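Local coordinates for protein hemolysin (Xylella fastidiosa, PDB 2OAI) that is of uncertain function but probably sits in the cell membrane as a hemolysin-family protein whose transporter-associated domain, the piece described here, binds calcium, at residues G59-V64 and V78-A83; R74-D79 and L89-N94. All blocks are in the same frame, centred on the assembly; numbering follows the deposited sequence. Where two conformers were deposited one is given.

Interaction 1: residues G59-V64 and V78-A83; sequences GRIPHV and VDLDGA. With CA (calcium ion), chain C; CA (calcium ion), chain B; CA (calcium ion), chain D.
The touching parts of 59-64 and 78-83 run 150° apart in direction, close to antiparallel; the backbones are nearest where the CA of Val-64 lies 5.2 Å from the CA of Val-78, and they spread to 6.7 Å between the CA atoms of Ile-61 and Ala-83. Across this gap side chains meet side chains and backbone carbonyls. Leu-80 reaches toward the loop with CG anti to its own carbonyl carbon (chi1 -61°), and its CD1 ends 3.4 Å from the carbonyl O of Pro-62. Val-64 slides past it in the opposite direction, setting CG2 3.8 Å from CG of Leu-80. The other branch, CG1, is anti to the backbone N (chi1 170°) and rests 3.6 Å from O of Val-78. At the far end, the tip of Ile-61 meets the methyl of Ala-83, CD1 to CB 3.7 Å. Strand 80-81 is the first half of a two-stranded hairpin with 84-85, and Ile-85 also packs on Pro-62 and Leu-80. While the Leu-80 side chain faces the loop, its backbone O binds calcium chain C, with Asp-79 OD1 (2.4 Å), Asp-81 OD1, three waters and one further ligand, probably Asp-86 of the second subunit. Asp-79 OD2 holds calcium modelled as chains B (2.0 Å) and D, too close together to be filled at once and so probably alternative positions. Asp-81 grips B with both carboxylate oxygens, its OD1 bridging to C and its OD2 making a longer contact to D.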
loop_
_atom_site.group_PDB
_atom_site.type_symbol
_atom_site.label_atom_id
_atom_site.label_comp_id
_atom_site.label_asym_id
_atom_site.label_seq_id
_atom_site.Cartn_x
_atom_site.Cartn_y
_atom_site.Cartn_z
ATOM N N GLY A 59 -12.603 -15.701 0.757
ATOM C CA GLY A 59 -13.881 -16.061 1.381
ATOM C C GLY A 59 -14.076 -15.350 2.708
ATOM O O GLY A 59 -14.769 -15.859 3.586
ATOM N N ARG A 60 -13.420 -14.193 2.834
ATOM C CA ARG A 60 -13.457 -13.305 4.002
ATOM C C ARG A 60 -12.712 -12.032 3.602
ATOM O O ARG A 60 -12.114 -11.970 2.524
ATOM C CB ARG A 60 -12.762 -13.940 5.230
ATOM C CG ARG A 60 -11.363 -14.448 4.927
ATOM C CD ARG A 60 -10.672 -15.165 6.096
ATOM N NE ARG A 60 -9.458 -15.797 5.590
ATOM C CZ ARG A 60 -8.285 -15.178 5.446
ATOM N NH1 ARG A 60 -7.259 -15.832 4.937
ATOM N NH2 ARG A 60 -8.127 -13.918 5.830
ATOM N N ILE A 61 -12.761 -11.019 4.457
ATOM C CA ILE A 61 -11.973 -9.810 4.248
ATOM C C ILE A 61 -10.536 -10.098 4.694
ATOM O O ILE A 61 -10.282 -10.290 5.878
ATOM C CB ILE A 61 -12.522 -8.607 5.037
ATOM C CG1 ILE A 61 -14.005 -8.378 4.696
ATOM C CG2 ILE A 61 -11.678 -7.358 4.712
ATOM C CD1 ILE A 61 -14.771 -7.550 5.720
ATOM N N PRO A 62 -9.591 -10.094 3.741
ATOM C CA PRO A 62 -8.201 -10.492 4.059
ATOM C C PRO A 62 -7.472 -9.474 4.943
ATOM O O PRO A 62 -7.907 -8.324 5.034
ATOM C CB PRO A 62 -7.545 -10.600 2.684
ATOM C CG PRO A 62 -8.287 -9.582 1.853
ATOM C CD PRO A 62 -9.748 -9.687 2.332
ATOM N N HIS A 63 -6.411 -9.897 5.638
ATOM C CA HIS A 63 -5.592 -8.967 6.394
ATOM C C HIS A 63 -4.641 -8.304 5.394
ATOM O O HIS A 63 -4.231 -8.908 4.385
ATOM C CB HIS A 63 -4.678 -9.683 7.413
ATOM C CG HIS A 63 -5.360 -10.150 8.654
ATOM N ND1 HIS A 63 -6.445 -11.003 8.644
ATOM C CD2 HIS A 63 -5.059 -9.936 9.960
ATOM C CE1 HIS A 63 -6.807 -11.265 9.889
ATOM N NE2 HIS A 63 -5.978 -10.636 10.709
ATOM N N VAL A 64 -4.222 -7.083 5.697
ATOM C CA VAL A 64 -3.110 -6.486 4.938
ATOM C C VAL A 64 -1.906 -7.421 5.040
ATOM O O VAL A 64 -1.615 -7.952 6.119
ATOM C CB VAL A 64 -2.751 -5.067 5.476
ATOM C CG1 VAL A 64 -1.456 -4.551 4.857
ATOM C CG2 VAL A 64 -3.927 -4.086 5.222
ATOM N N VAL A 78 -2.549 -4.326 0.386
ATOM C CA VAL A 78 -1.646 -3.386 1.090
ATOM C C VAL A 78 -2.348 -2.296 1.892
ATOM O O VAL A 78 -1.726 -1.694 2.763
ATOM C CB VAL A 78 -0.533 -2.791 0.205
ATOM C CG1 VAL A 78 0.428 -3.891 -0.335
ATOM C CG2 VAL A 78 -1.117 -1.953 -0.846
ATOM N N ASP A 79 -3.647 -2.083 1.637
ATOM C CA ASP A 79 -4.441 -1.186 2.481
ATOM C C ASP A 79 -5.884 -1.556 2.530
ATOM O O ASP A 79 -6.471 -1.810 1.490
ATOM C CB ASP A 79 -4.363 0.267 2.010
ATOM C CG ASP A 79 -5.139 1.209 2.925
ATOM O OD1 ASP A 79 -4.817 1.277 4.125
ATOM O OD2 ASP A 79 -6.078 1.862 2.462
ATOM N N LEU A 80 -6.432 -1.547 3.754
ATOM C CA LEU A 80 -7.883 -1.649 3.974
ATOM C C LEU A 80 -8.382 -0.302 4.476
ATOM O O LEU A 80 -7.646 0.423 5.182
ATOM C CB LEU A 80 -8.169 -2.712 5.040
ATOM C CG LEU A 80 -7.736 -4.158 4.743
ATOM C CD1 LEU A 80 -8.010 -5.036 5.962
ATOM C CD2 LEU A 80 -8.485 -4.698 3.531
ATOM N N ASP A 81 -9.632 0.021 4.160
ATOM C CA ASP A 81 -10.315 1.098 4.864
ATOM C C ASP A 81 -11.544 0.469 5.443
ATOM O O ASP A 81 -12.530 0.276 4.714
ATOM C CB ASP A 81 -10.658 2.247 3.928
ATOM C CG ASP A 81 -9.430 2.887 3.357
ATOM O OD1 ASP A 81 -8.420 2.996 4.086
ATOM O OD2 ASP A 81 -9.445 3.275 2.195
ATOM N N GLY A 82 -11.454 0.079 6.711
ATOM C CA GLY A 82 -12.535 -0.710 7.316
ATOM C C GLY A 82 -12.629 -2.002 6.526
ATOM O O GLY A 82 -11.639 -2.701 6.361
ATOM N N ALA A 83 -13.815 -2.296 6.000
ATOM C CA ALA A 83 -14.030 -3.522 5.227
ATOM C C ALA A 83 -13.552 -3.434 3.760
ATOM O O ALA A 83 -13.424 -4.463 3.077
ATOM C CB ALA A 83 -15.514 -3.920 5.284
HETATM CA CA CA C . -6.460 2.501 5.341
HETATM CA CA CA B . -7.174 3.540 2.164
HETATM CA CA CA D . -6.848 4.311 1.786
HETATM O O HOH W 1 -6.511 1.221 7.540
HETATM O O HOH W 2 -7.478 4.267 6.751
HETATM O O HOH W 3 -4.474 3.209 6.577
#

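Interaction 2: residues R74-D79 and L89-N94; sequences RIEIVD and LLQRLN. With CA (calcium ion), chain B; CA (calcium ion), chain C; CA (calcium ion), chain D.
Four backbone hydrogen bonds join strand 74-76 to strand 89-92. Arg-74 and Gln-91 form one hydrogen-bonded pair: Arg-74 N gives the straighter bond, 2.8 Å to Gln-91 O with an N-H...O angle of 175° and nearly along the C=O axis, and Gln-91 N returns one to Arg-74 O in the carbonyl plane. Glu-76 and Leu-89 repeat this exchange, Leu-89 N lying 2.8 Å from Glu-76 O. In the non-hydrogen-bonded pair between them, Ile-75 and Leu-90 stand side by side pointing the same way, and CD1 of Leu-90 lies 3.5 Å from CG1 of Ile-75 in one of the two conformers of that isoleucine. Leu-50 and Met-53 of helix 50-58 cover Ile-75 on that face, while Ile-22 of the adjoining strand packs on Leu-90. The opposite face carries Arg-74, Glu-76, Leu-89 and Gln-91. Glu-76, its chain extended, runs beside Leu-89, OE1 3.8 Å from CD2. A water lies between the two polar ends, 2.6 Å from Glu-76 OE1 and 2.7 Å from Gln-91 OE1, and Arg-15 of the second subunit forms a salt bridge to Glu-76 OE1, so this largely buried carboxylate is probably kept ionised. Arg-74 bends at chi3 (-64°) and crosses Leu-93 at about a right angle, with CD2 of Leu-93 3.9 Å from NE of Arg-74; NE itself is held by a salt bridge to Asp-69 on strand 67-70. Past the strand end, Val-78 adds CG1 against CB of Leu-89, obliquely, beside Leu-21 of strand 20-22. In the five-stranded antiparallel sheet of this CorC_HlyC transporter-associated domain, 89-92 is the central strand and 73-76 its neighbour, with 20-22 and 67-70 on their outer sides.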
loop_
_atom_site.group_PDB
_atom_site.type_symbol
_atom_site.label_atom_id
_atom_site.label_comp_id
_atom_site.label_asym_id
_atom_site.label_seq_id
_atom_site.Cartn_x
_atom_site.Cartn_y
_atom_site.Cartn_z
ATOM N N ARG A 74 1.503 -11.897 -8.520
ATOM C CA ARG A 74 1.159 -11.967 -7.112
ATOM C C ARG A 74 0.365 -10.718 -6.747
ATOM O O ARG A 74 0.779 -9.599 -7.057
ATOM C CB ARG A 74 2.413 -12.024 -6.244
ATOM C CG ARG A 74 2.134 -12.014 -4.728
ATOM C CD ARG A 74 3.255 -12.688 -4.000
ATOM N NE ARG A 74 3.334 -14.110 -4.366
ATOM C CZ ARG A 74 4.276 -14.935 -3.924
ATOM N NH1 ARG A 74 5.205 -14.487 -3.081
ATOM N NH2 ARG A 74 4.271 -16.214 -4.297
ATOM N N ILE A 75 -0.757 -10.927 -6.072
ATOM C CA ILE A 75 -1.642 -9.844 -5.651
ATOM C C ILE A 75 -1.673 -9.781 -4.130
ATOM O O ILE A 75 -2.148 -10.713 -3.481
ATOM C CB ILE A 75 -3.083 -10.072 -6.173
ATOM C CG1 ILE A 75 -3.072 -10.280 -7.692
ATOM C CG2 ILE A 75 -4.001 -8.893 -5.780
ATOM C CD1 ILE A 75 -4.403 -10.743 -8.247
ATOM N N GLU A 76 -1.180 -8.680 -3.582
ATOM C CA GLU A 76 -1.001 -8.551 -2.136
ATOM C C GLU A 76 -1.869 -7.409 -1.618
ATOM O O GLU A 76 -1.918 -6.345 -2.230
ATOM C CB GLU A 76 0.483 -8.308 -1.812
ATOM C CG GLU A 76 0.696 -8.064 -0.301
ATOM C CD GLU A 76 2.172 -7.845 0.068
ATOM O OE1 GLU A 76 3.064 -7.921 -0.835
ATOM O OE2 GLU A 76 2.419 -7.582 1.265
ATOM N N ILE A 77 -2.580 -7.635 -0.513
ATOM C CA ILE A 77 -3.419 -6.597 0.065
ATOM C C ILE A 77 -2.483 -5.608 0.739
ATOM O O ILE A 77 -1.702 -6.004 1.588
ATOM C CB ILE A 77 -4.350 -7.199 1.165
ATOM C CG1 ILE A 77 -5.160 -8.377 0.577
ATOM C CG2 ILE A 77 -5.213 -6.077 1.834
ATOM C CD1 ILE A 77 -5.929 -8.035 -0.588
ATOM N N VAL A 78 -2.549 -4.326 0.386
ATOM C CA VAL A 78 -1.646 -3.386 1.090
ATOM C C VAL A 78 -2.348 -2.296 1.892
ATOM O O VAL A 78 -1.726 -1.694 2.763
ATOM C CB VAL A 78 -0.533 -2.791 0.205
ATOM C CG1 VAL A 78 0.428 -3.891 -0.335
ATOM C CG2 VAL A 78 -1.117 -1.953 -0.846
ATOM N N ASP A 79 -3.647 -2.083 1.637
ATOM C CA ASP A 79 -4.441 -1.186 2.481
ATOM C C ASP A 79 -5.884 -1.556 2.530
ATOM O O ASP A 79 -6.471 -1.810 1.490
ATOM C CB ASP A 79 -4.363 0.267 2.010
ATOM C CG ASP A 79 -5.139 1.209 2.925
ATOM O OD1 ASP A 79 -4.817 1.277 4.125
ATOM O OD2 ASP A 79 -6.078 1.862 2.462
ATOM N N LEU A 89 -1.012 -4.508 -4.170
ATOM C CA LEU A 89 0.260 -4.458 -4.866
ATOM C C LEU A 89 0.284 -5.652 -5.811
ATOM O O LEU A 89 0.046 -6.799 -5.361
ATOM C CB LEU A 89 1.389 -4.560 -3.853
ATOM C CG LEU A 89 2.784 -4.806 -4.443
ATOM C CD1 LEU A 89 3.264 -3.553 -5.248
ATOM C CD2 LEU A 89 3.770 -5.139 -3.329
ATOM N N LEU A 90 0.589 -5.403 -7.090
ATOM C CA LEU A 90 0.678 -6.462 -8.121
ATOM C C LEU A 90 2.137 -6.578 -8.563
ATOM O O LEU A 90 2.745 -5.571 -8.967
ATOM C CB LEU A 90 -0.191 -6.071 -9.324
ATOM C CG LEU A 90 -1.673 -6.496 -9.369
ATOM C CD1 LEU A 90 -1.799 -7.902 -9.928
ATOM C CD2 LEU A 90 -2.376 -6.308 -8.008
ATOM N N GLN A 91 2.716 -7.785 -8.472
ATOM C CA GLN A 91 4.112 -7.998 -8.853
ATOM C C GLN A 91 4.155 -9.212 -9.752
ATOM O O GLN A 91 3.527 -10.230 -9.455
ATOM C CB GLN A 91 5.014 -8.285 -7.653
ATOM C CG GLN A 91 5.072 -7.229 -6.607
ATOM C CD GLN A 91 6.010 -7.641 -5.461
ATOM O OE1 GLN A 91 5.566 -8.163 -4.433
ATOM N NE2 GLN A 91 7.298 -7.427 -5.653
ATOM N N ARG A 92 4.887 -9.113 -10.851
ATOM C CA ARG A 92 4.947 -10.234 -11.782
ATOM C C ARG A 92 5.776 -11.343 -11.158
ATOM O O ARG A 92 6.827 -11.061 -10.587
ATOM C CB ARG A 92 5.523 -9.813 -13.153
ATOM C CG ARG A 92 5.123 -10.818 -14.221
ATOM C CD ARG A 92 4.928 -10.177 -15.577
ATOM N NE ARG A 92 6.192 -10.086 -16.293
ATOM C CZ ARG A 92 6.390 -9.398 -17.418
ATOM N NH1 ARG A 92 7.595 -9.399 -17.961
ATOM N NH2 ARG A 92 5.407 -8.701 -17.991
ATOM N N LEU A 93 5.294 -12.587 -11.238
ATOM C CA LEU A 93 6.015 -13.705 -10.622
ATOM C C LEU A 93 7.338 -13.948 -11.364
ATOM O O LEU A 93 7.369 -14.047 -12.590
ATOM C CB LEU A 93 5.144 -14.956 -10.512
ATOM C CG LEU A 93 4.021 -14.822 -9.471
ATOM C CD1 LEU A 93 3.008 -15.954 -9.651
ATOM C CD2 LEU A 93 4.581 -14.798 -8.039
ATOM N N ASN A 94 8.405 -14.022 -10.567
ATOM C CA ASN A 94 9.773 -13.620 -10.943
ATOM C C ASN A 94 10.220 -13.835 -12.380
ATOM O O ASN A 94 10.931 -12.989 -12.928
ATOM C CB ASN A 94 10.797 -14.216 -9.963
ATOM C CG ASN A 94 10.378 -14.036 -8.506
ATOM O OD1 ASN A 94 9.258 -14.412 -8.112
ATOM N ND2 ASN A 94 11.269 -13.451 -7.699
HETATM CA CA CA B . -7.174 3.540 2.164
HETATM CA CA CA C . -6.460 2.501 5.341
HETATM CA CA CA D . -6.848 4.311 1.786
HETATM O O HOH W 4 3.675 -9.411 -2.876
HETATM O O HOH W 1 -6.511 1.221 7.540
HETATM O O HOH W 2 -7.478 4.267 6.751
HETATM O O HOH W 3 -4.474 3.209 6.577
#

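The centres of interactions 1 and 2 lie 14 Å apart, and the two contacts share Val-78 and Asp-79. Along the chain the order is 59-64, 74-79, 78-83, 89-94: the chain leaves strand 73-76 of the main sheet in interaction 2 and passes straight into the calcium-binding hairpin of interaction 1. Ile-77 closes the gap between them, its CG1 3.6 Å from CG of Pro-62. The loop after helix 50-58 thus meets the outgoing end of strand 73-76, one in from the edge. The shared Val-78 and Asp-79 lead from the sheet directly to the intersubunit calcium site. Both contacts also touch the second subunit.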